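PDB 4MB7: endonuclease 8-like L720 from Acanthamoeba polyphaga mimivirus, which belongs to the endonuclease VIII-like branch of the Fpg/Nei family, with a helix-two-turn-helix (H2TH) domain and a bound zinc ion. Local coordinates for residues E165-F170 with C192-L197; N182-E187 with K217-L222. All coordinates share one frame; numbering follows the deposited sequence.

Contact 1: E165-F170 with C192-L197; sequences EIITDF and CKILPL
Ile167 carries much of this contact on a single methyl. Its CB stands on the first turn of helix 167-171, and from there the side chain forks. CG1 runs anti to the backbone N (chi1 -174°) and leads CD1 away from 192-197. CG2 takes the crowded position between the backbone N and the carbonyl carbon, and it does the touching: it lies 3.3 Å from Pro196 O and 3.5 Å from Leu195 O, so one methyl sits against two successive carbonyl oxygens. Past Leu195 O, Ile167 CG2 also comes within 4.4 Å of Ile194 CG2, the one apolar side-chain pair of the contact. Both segments belong to the H2TH domain of the Fpg/Nei family: 165-170 enters a short helix through its N-cap residue Ile166, while 192-197 is the irregular loop that leaves helix 182-191, which ends in a Schellman motif with Lys193, at positive phi, as the C-prime residue. Ile166 meets the loop further along, its CB 3.6 Å from Pro196 O and its CG2 3.5 Å from Leu197 O. Thr168 and the proline ring lie side by side, pointing the same way. With OG1 beside its own backbone N (chi1 -75°), Thr168 brings that oxygen to 3.3 Å from Pro196 CB, a van der Waals touch against a carbon; the polar partner of this hydroxyl is Gln185 OE1. No hydrogen bond joins the two segments directly, but Ile167 pairs by backbone with Lys198, just beyond. Leu189 of helix 182-191 packs against Ile167, Thr168, Ile194 and Pro196, and Ile258 and Thr265 touch both Thr168 and Pro196.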
ATOM      1  N   GLU A 165       7.284   8.308 -20.048  1.00 47.04           N
ATOM      2  CA  GLU A 165       7.017   6.905 -19.736  1.00 43.23           C
ATOM      3  C   GLU A 165       5.569   6.509 -20.012  1.00 48.94           C
ATOM      4  O   GLU A 165       4.690   7.363 -20.123  1.00 45.19           O
ATOM      5  CB  GLU A 165       7.399   6.578 -18.289  1.00 63.23           C
ATOM      6  CG  GLU A 165       6.597   7.320 -17.235  1.00 50.97           C
ATOM      7  CD  GLU A 165       6.975   6.902 -15.827  1.00 73.35           C
ATOM      8  OE1 GLU A 165       7.926   6.105 -15.679  1.00 75.90           O
ATOM      9  OE2 GLU A 165       6.323   7.365 -14.867  1.00 67.27           O
ATOM     10  N   ILE A 166       5.329   5.207 -20.132  1.00 35.00           N
ATOM     11  CA  ILE A 166       3.985   4.699 -20.383  1.00 32.73           C
ATOM     12  C   ILE A 166       3.104   4.865 -19.148  1.00 36.51           C
ATOM     13  O   ILE A 166       3.606   4.985 -18.030  1.00 30.29           O
ATOM     14  CB  ILE A 166       3.999   3.221 -20.813  1.00 35.44           C
ATOM     15  CG1 ILE A 166       4.509   2.334 -19.677  1.00 42.16           C
ATOM     16  CG2 ILE A 166       4.848   3.036 -22.063  1.00 41.53           C
ATOM     17  CD1 ILE A 166       4.295   0.858 -19.922  1.00 46.49           C
ATOM     18  N   ILE A 167       1.790   4.864 -19.358  1.00 39.80           N
ATOM     19  CA  ILE A 167       0.837   5.155 -18.289  1.00 32.52           C
ATOM     20  C   ILE A 167       0.869   4.136 -17.143  1.00 32.91           C
ATOM     21  O   ILE A 167       0.730   4.510 -15.980  1.00 30.79           O
ATOM     22  CB  ILE A 167      -0.607   5.338 -18.835  1.00 31.50           C
ATOM     23  CG1 ILE A 167      -1.557   5.781 -17.718  1.00 29.06           C
ATOM     24  CG2 ILE A 167      -1.108   4.069 -19.507  1.00 41.19           C
ATOM     25  CD1 ILE A 167      -1.149   7.076 -17.055  1.00 31.23           C
ATOM     26  N   THR A 168       1.068   2.861 -17.471  1.00 35.68           N
ATOM     27  CA  THR A 168       1.154   1.813 -16.454  1.00 38.70           C
ATOM     28  C   THR A 168       2.291   2.076 -15.465  1.00 34.96           C
ATOM     29  O   THR A 168       2.117   1.930 -14.254  1.00 35.83           O
ATOM     30  CB  THR A 168       1.317   0.411 -17.083  1.00 46.31           C
ATOM     31  OG1 THR A 168       0.063  -0.023 -17.621  1.00 32.40           O
ATOM     32  CG2 THR A 168       1.780  -0.602 -16.040  1.00 36.20           C
ATOM     33  N   ASP A 169       3.439   2.495 -15.981  1.00 36.15           N
ATOM     34  CA  ASP A 169       4.590   2.827 -15.157  1.00 35.70           C
ATOM     35  C   ASP A 169       4.280   3.991 -14.237  1.00 43.51           C
ATOM     36  O   ASP A 169       4.656   3.983 -13.081  1.00 35.53           O
ATOM     37  CB  ASP A 169       5.795   3.195 -16.022  1.00 34.60           C
ATOM     38  CG  ASP A 169       6.602   1.987 -16.456  1.00 88.07           C
ATOM     39  OD1 ASP A 169       6.302   0.859 -16.016  1.00 49.06           O
ATOM     40  OD2 ASP A 169       7.550   2.171 -17.248  1.00 67.87           O
ATOM     41  N   PHE A 170       3.588   4.992 -14.761  1.00 31.39           N
ATOM     42  CA  PHE A 170       3.257   6.185 -13.991  1.00 28.29           C
ATOM     43  C   PHE A 170       2.214   5.902 -12.909  1.00 32.30           C
ATOM     44  O   PHE A 170       2.290   6.451 -11.810  1.00 27.22           O
ATOM     45  CB  PHE A 170       2.787   7.311 -14.914  1.00 29.55           C
ATOM     46  CG  PHE A 170       2.554   8.615 -14.210  1.00 35.53           C
ATOM     47  CD1 PHE A 170       3.573   9.226 -13.499  1.00 36.17           C
ATOM     48  CD2 PHE A 170       1.320   9.240 -14.271  1.00 33.27           C
ATOM     49  CE1 PHE A 170       3.364  10.429 -12.853  1.00 40.82           C
ATOM     50  CE2 PHE A 170       1.104  10.444 -13.628  1.00 35.56           C
ATOM     51  CZ  PHE A 170       2.127  11.040 -12.919  1.00 39.00           C
ATOM     52  N   CYS A 192     -11.363   3.219 -18.285  1.00 26.16           N
ATOM     53  CA  CYS A 192     -11.240   4.491 -18.985  1.00 32.63           C
ATOM     54  C   CYS A 192     -10.844   4.317 -20.449  1.00 27.56           C
ATOM     55  O   CYS A 192     -10.560   5.298 -21.135  1.00 27.64           O
ATOM     56  CB  CYS A 192     -10.226   5.391 -18.278  1.00 23.99           C
ATOM     57  SG  CYS A 192     -10.622   5.731 -16.549  1.00 29.36           S
ATOM     58  N   LYS A 193     -10.822   3.069 -20.913  1.00 24.71           N
ATOM     59  CA  LYS A 193     -10.510   2.752 -22.307  1.00 29.86           C
ATOM     60  C   LYS A 193      -9.172   3.331 -22.758  1.00 27.17           C
ATOM     61  O   LYS A 193      -9.048   3.846 -23.868  1.00 29.70           O
ATOM     62  CB  LYS A 193     -11.638   3.226 -23.231  1.00 33.30           C
ATOM     63  CG  LYS A 193     -12.935   2.449 -23.061  1.00 28.35           C
ATOM     64  CD  LYS A 193     -14.110   3.159 -23.720  1.00 28.92           C
ATOM     65  CE  LYS A 193     -13.867   3.386 -25.203  1.00 29.35           C
ATOM     66  NZ  LYS A 193     -13.683   2.113 -25.957  1.00 30.96           N
ATOM     67  N   ILE A 194      -8.173   3.246 -21.887  1.00 28.76           N
ATOM     68  CA  ILE A 194      -6.845   3.763 -22.195  1.00 28.96           C
ATOM     69  C   ILE A 194      -5.844   2.622 -22.349  1.00 44.37           C
ATOM     70  O   ILE A 194      -5.756   1.741 -21.492  1.00 30.83           O
ATOM     71  CB  ILE A 194      -6.350   4.728 -21.100  1.00 34.64           C
ATOM     72  CG1 ILE A 194      -7.296   5.924 -20.981  1.00 31.37           C
ATOM     73  CG2 ILE A 194      -4.928   5.193 -21.393  1.00 27.76           C
ATOM     74  CD1 ILE A 194      -6.871   6.933 -19.939  1.00 38.36           C
ATOM     75  N   LEU A 195      -5.095   2.638 -23.447  1.00 29.83           N
ATOM     76  CA  LEU A 195      -4.077   1.623 -23.695  1.00 35.15           C
ATOM     77  C   LEU A 195      -2.923   1.792 -22.711  1.00 31.41           C
ATOM     78  O   LEU A 195      -2.387   2.890 -22.567  1.00 30.87           O
ATOM     79  CB  LEU A 195      -3.562   1.724 -25.131  1.00 35.19           C
ATOM     80  CG  LEU A 195      -2.712   0.557 -25.642  1.00 42.44           C
ATOM     81  CD1 LEU A 195      -3.556  -0.702 -25.772  1.00 43.41           C
ATOM     82  CD2 LEU A 195      -2.053   0.907 -26.967  1.00 54.33           C
ATOM     83  N   PRO A 196      -2.543   0.704 -22.021  1.00 34.59           N
ATOM     84  CA  PRO A 196      -1.463   0.744 -21.028  1.00 43.03           C
ATOM     85  C   PRO A 196      -0.133   1.202 -21.620  1.00 46.12           C
ATOM     86  O   PRO A 196       0.702   1.749 -20.901  1.00 32.04           O
ATOM     87  CB  PRO A 196      -1.360  -0.713 -20.569  1.00 33.35           C
ATOM     88  CG  PRO A 196      -2.713  -1.273 -20.807  1.00 41.28           C
ATOM     89  CD  PRO A 196      -3.197  -0.615 -22.066  1.00 38.79           C
ATOM     90  N   LEU A 197       0.050   0.986 -22.919  1.00 42.07           N
ATOM     91  CA  LEU A 197       1.298   1.333 -23.590  1.00 55.61           C
ATOM     92  C   LEU A 197       1.351   2.803 -23.999  1.00 42.99           C
ATOM     93  O   LEU A 197       2.380   3.284 -24.472  1.00 41.89           O
ATOM     94  CB  LEU A 197       1.505   0.440 -24.814  1.00 49.31           C
ATOM     95  CG  LEU A 197       1.587  -1.061 -24.529  1.00 64.75           C
ATOM     96  CD1 LEU A 197       1.549  -1.861 -25.820  1.00 81.65           C
ATOM     97  CD2 LEU A 197       2.843  -1.381 -23.734  1.00 57.13           C
TER

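Contact 2: N182-E187 with K217-L222. With SO4 (sulfate ion), chain D.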
ATOM      1  N   ASN A 182      -0.802  -3.393  -9.039  1.00 27.46           N
ATOM      2  CA  ASN A 182      -0.965  -3.947 -10.380  1.00 33.07           C
ATOM      3  C   ASN A 182      -2.415  -4.181 -10.798  1.00 31.42           C
ATOM      4  O   ASN A 182      -2.773  -3.967 -11.954  1.00 29.13           O
ATOM      5  CB  ASN A 182      -0.165  -5.244 -10.523  1.00 41.73           C
ATOM      6  CG  ASN A 182      -0.010  -5.672 -11.967  1.00 33.48           C
ATOM      7  OD1 ASN A 182       0.200  -4.842 -12.852  1.00 42.80           O
ATOM      8  ND2 ASN A 182      -0.121  -6.972 -12.215  1.00 35.12           N
ATOM      9  N   ILE A 183      -3.245  -4.631  -9.862  1.00 29.32           N
ATOM     10  CA  ILE A 183      -4.651  -4.874 -10.163  1.00 39.22           C
ATOM     11  C   ILE A 183      -5.399  -3.565 -10.420  1.00 34.64           C
ATOM     12  O   ILE A 183      -6.144  -3.451 -11.393  1.00 31.92           O
ATOM     13  CB  ILE A 183      -5.347  -5.664  -9.039  1.00 37.32           C
ATOM     14  CG1 ILE A 183      -4.730  -7.058  -8.909  1.00 39.94           C
ATOM     15  CG2 ILE A 183      -6.841  -5.771  -9.302  1.00 36.37           C
ATOM     16  CD1 ILE A 183      -5.416  -7.940  -7.888  1.00 47.24           C
ATOM     17  N   LEU A 184      -5.185  -2.582  -9.552  1.00 25.16           N
ATOM     18  CA  LEU A 184      -5.855  -1.289  -9.663  1.00 23.62           C
ATOM     19  C   LEU A 184      -5.531  -0.563 -10.964  1.00 24.21           C
ATOM     20  O   LEU A 184      -6.427  -0.042 -11.629  1.00 23.82           O
ATOM     21  CB  LEU A 184      -5.496  -0.392  -8.476  1.00 23.24           C
ATOM     22  CG  LEU A 184      -6.238  -0.638  -7.163  1.00 41.84           C
ATOM     23  CD1 LEU A 184      -5.594   0.152  -6.029  1.00 22.81           C
ATOM     24  CD2 LEU A 184      -7.706  -0.269  -7.306  1.00 28.60           C
ATOM     25  N   GLN A 185      -4.251  -0.525 -11.320  1.00 24.66           N
ATOM     26  CA  GLN A 185      -3.817   0.219 -12.497  1.00 26.21           C
ATOM     27  C   GLN A 185      -4.445  -0.298 -13.793  1.00 35.03           C
ATOM     28  O   GLN A 185      -4.856   0.492 -14.639  1.00 28.54           O
ATOM     29  CB  GLN A 185      -2.284   0.264 -12.591  1.00 26.72           C
ATOM     30  CG  GLN A 185      -1.604  -1.086 -12.771  1.00 30.79           C
ATOM     31  CD  GLN A 185      -1.370  -1.428 -14.231  1.00 48.15           C
ATOM     32  OE1 GLN A 185      -1.578  -0.598 -15.115  1.00 39.79           O
ATOM     33  NE2 GLN A 185      -0.933  -2.654 -14.492  1.00 36.79           N
ATOM     34  N   GLN A 186      -4.543  -1.617 -13.941  1.00 25.35           N
ATOM     35  CA  GLN A 186      -5.080  -2.185 -15.176  1.00 32.23           C
ATOM     36  C   GLN A 186      -6.609  -2.190 -15.211  1.00 26.60           C
ATOM     37  O   GLN A 186      -7.208  -2.071 -16.280  1.00 26.90           O
ATOM     38  CB  GLN A 186      -4.509  -3.581 -15.445  1.00 38.71           C
ATOM     39  CG  GLN A 186      -4.824  -4.629 -14.396  1.00 33.54           C
ATOM     40  CD  GLN A 186      -3.969  -5.875 -14.559  1.00 65.14           C
ATOM     41  OE1 GLN A 186      -4.392  -6.858 -15.165  1.00 36.14           O
ATOM     42  NE2 GLN A 186      -2.756  -5.833 -14.020  1.00 39.15           N
ATOM     43  N   GLU A 187      -7.235  -2.320 -14.045  1.00 26.45           N
ATOM     44  CA  GLU A 187      -8.688  -2.219 -13.955  1.00 25.44           C
ATOM     45  C   GLU A 187      -9.142  -0.801 -14.291  1.00 24.15           C
ATOM     46  O   GLU A 187     -10.149  -0.604 -14.974  1.00 24.93           O
ATOM     47  CB  GLU A 187      -9.179  -2.610 -12.561  1.00 26.22           C
ATOM     48  CG  GLU A 187      -9.174  -4.107 -12.291  1.00 31.32           C
ATOM     49  CD  GLU A 187     -10.228  -4.849 -13.091  1.00 37.81           C
ATOM     50  OE1 GLU A 187     -11.304  -4.269 -13.347  1.00 37.19           O
ATOM     51  OE2 GLU A 187      -9.978  -6.014 -13.465  1.00 40.61           O
ATOM     52  N   LYS A 217     -12.888   4.992  -7.434  1.00 18.55           N
ATOM     53  CA  LYS A 217     -14.135   4.234  -7.489  1.00 21.78           C
ATOM     54  C   LYS A 217     -13.902   2.752  -7.203  1.00 19.44           C
ATOM     55  O   LYS A 217     -14.627   2.143  -6.417  1.00 19.53           O
ATOM     56  CB  LYS A 217     -14.806   4.407  -8.852  1.00 20.79           C
ATOM     57  CG  LYS A 217     -16.179   3.766  -8.958  1.00 25.49           C
ATOM     58  CD  LYS A 217     -16.152   2.523  -9.832  1.00 43.56           C
ATOM     59  CE  LYS A 217     -15.657   2.847 -11.230  1.00 58.75           C
ATOM     60  NZ  LYS A 217     -15.693   1.655 -12.119  1.00 34.83           N
ATOM     61  N   ILE A 218     -12.887   2.184  -7.847  1.00 19.23           N
ATOM     62  CA  ILE A 218     -12.536   0.780  -7.665  1.00 19.06           C
ATOM     63  C   ILE A 218     -12.053   0.506  -6.239  1.00 18.49           C
ATOM     64  O   ILE A 218     -12.376  -0.530  -5.652  1.00 18.57           O
ATOM     65  CB  ILE A 218     -11.470   0.340  -8.690  1.00 19.47           C
ATOM     66  CG1 ILE A 218     -11.994   0.556 -10.112  1.00 29.46           C
ATOM     67  CG2 ILE A 218     -11.087  -1.116  -8.484  1.00 24.21           C
ATOM     68  CD1 ILE A 218     -10.956   0.353 -11.191  1.00 34.07           C
ATOM     69  N   ILE A 219     -11.288   1.441  -5.681  1.00 19.11           N
ATOM     70  CA  ILE A 219     -10.853   1.339  -4.292  1.00 18.50           C
ATOM     71  C   ILE A 219     -12.060   1.347  -3.354  1.00 27.25           C
ATOM     72  O   ILE A 219     -12.117   0.576  -2.393  1.00 19.21           O
ATOM     73  CB  ILE A 219      -9.877   2.472  -3.918  1.00 20.12           C
ATOM     74  CG1 ILE A 219      -8.544   2.278  -4.642  1.00 17.48           C
ATOM     75  CG2 ILE A 219      -9.652   2.520  -2.409  1.00 17.44           C
ATOM     76  CD1 ILE A 219      -7.593   3.448  -4.497  1.00 17.21           C
ATOM     77  N   ASP A 220     -13.028   2.212  -3.649  1.00 18.84           N
ATOM     78  CA  ASP A 220     -14.272   2.269  -2.884  1.00 19.60           C
ATOM     79  C   ASP A 220     -15.028   0.945  -2.955  1.00 28.02           C
ATOM     80  O   ASP A 220     -15.561   0.471  -1.951  1.00 21.77           O
ATOM     81  CB  ASP A 220     -15.175   3.393  -3.399  1.00 24.13           C
ATOM     82  CG  ASP A 220     -14.651   4.772  -3.057  1.00 49.48           C
ATOM     83  OD1 ASP A 220     -13.831   4.895  -2.121  1.00 29.96           O
ATOM     84  OD2 ASP A 220     -15.074   5.739  -3.725  1.00 26.25           O
ATOM     85  N   LEU A 221     -15.082   0.364  -4.150  1.00 19.44           N
ATOM     86  CA  LEU A 221     -15.764  -0.908  -4.361  1.00 20.51           C
ATOM     87  C   LEU A 221     -15.081  -2.036  -3.594  1.00 20.17           C
ATOM     88  O   LEU A 221     -15.746  -2.864  -2.978  1.00 23.70           O
ATOM     89  CB  LEU A 221     -15.822  -1.252  -5.852  1.00 25.91           C
ATOM     90  CG  LEU A 221     -16.764  -0.417  -6.722  1.00 27.67           C
ATOM     91  CD1 LEU A 221     -16.612  -0.797  -8.189  1.00 27.92           C
ATOM     92  CD2 LEU A 221     -18.203  -0.595  -6.270  1.00 31.07           C
ATOM     93  N   LEU A 222     -13.753  -2.063  -3.641  1.00 21.43           N
ATOM     94  CA  LEU A 222     -12.984  -3.058  -2.905  1.00 29.17           C
ATOM     95  C   LEU A 222     -13.198  -2.915  -1.404  1.00 20.78           C
ATOM     96  O   LEU A 222     -13.302  -3.909  -0.688  1.00 21.35           O
ATOM     97  CB  LEU A 222     -11.496  -2.948  -3.241  1.00 24.50           C
ATOM     98  CG  LEU A 222     -11.070  -3.500  -4.602  1.00 22.43           C
ATOM     99  CD1 LEU A 222      -9.680  -3.014  -4.962  1.00 24.04           C
ATOM    100  CD2 LEU A 222     -11.118  -5.020  -4.591  1.00 32.41           C
TER
HETATM  101  S   SO4 D 303       1.531  -4.791  -6.597  0.70 56.97           S
HETATM  102  O1  SO4 D 303       1.246  -4.082  -5.354  0.70 62.95           O
HETATM  103  O2  SO4 D 303       2.584  -5.777  -6.364  0.70 86.50           O
HETATM  104  O3  SO4 D 303       0.323  -5.471  -7.055  0.70 41.80           O
HETATM  105  O4  SO4 D 303       1.977  -3.841  -7.611  0.70 39.25           O
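One leucine methyl does most of the joining between two helices whose segment axes come no nearer than 10.7 Å. Leu184 CD2 touches three residues of 217-222: Ile218 CG2 at 3.7 Å, Ile219 CG1 at 3.8 Å and, more loosely, Leu222 CD1 at 4.1 Å. With CG anti to its carbonyl carbon, Leu184 sends its branched tip across to the second helix. There it slides past Ile218 in the opposite direction and crosses Ile219 at about a right angle, with CD1 also against the latter's CG1. Ile218 answers along its other branch: CG1 is anti to the carbonyl carbon and the chain stays extended (chi2 171°), which lays CD1 3.7 Å from Glu187 CB. Glu187 thus gives the apolar contact its root, while its bent chain takes the carboxylate elsewhere. OE1 accepts from Arg240 N and OE2 from Ile241 N and Tyr242 N, so three backbone N-H groups grip this buried group and would be expected to stabilise its negative charge. The start of helix 182-191 is polar. Asn182 N donates to O3 of a sulfate, probably from the crystallisation liquor, in a nearly straight bond of 3.1 Å (166°), with a weak second branch to O4; Arg263 and Lys49 bind the same ion. Gln185 NE2 reaches Asn182 OD1 at 3.0 Å, and Gln186 NE2 comes back above the carbonyl plane of Asn182 O at 2.8 Å. The short segments run at 128° to each other, closer to antiparallel than parallel. Helix 182-191 has two neighbours here in the H2TH domain and beyond: the long helix 205-230 packs on Leu184 and Glu187, and strand 263-267 meets Asn182 and Gln186.

In the fold
Contacts 1 and 2 both belong to the H2TH domain, their centres 15 Å apart and on the same side of the chain's centre. Their segments alternate along the chain: 165-170, 182-187, 192-197, then 217-222. Helix 182-191 is the common element, supplying segment 182-187 of contact 2 and leading into loop 192-197 of contact 1. The bond between Thr168 and Gln185 ties the two directly. Contact 1 sets helix 167-171 against the loop after helix 182-191, and contact 2 sets helix 182-191 against helix 205-230. Strand 263-267, in the zinc-bearing C-terminal part, touches residues of both, and Cys268 just after it is a zinc ligand.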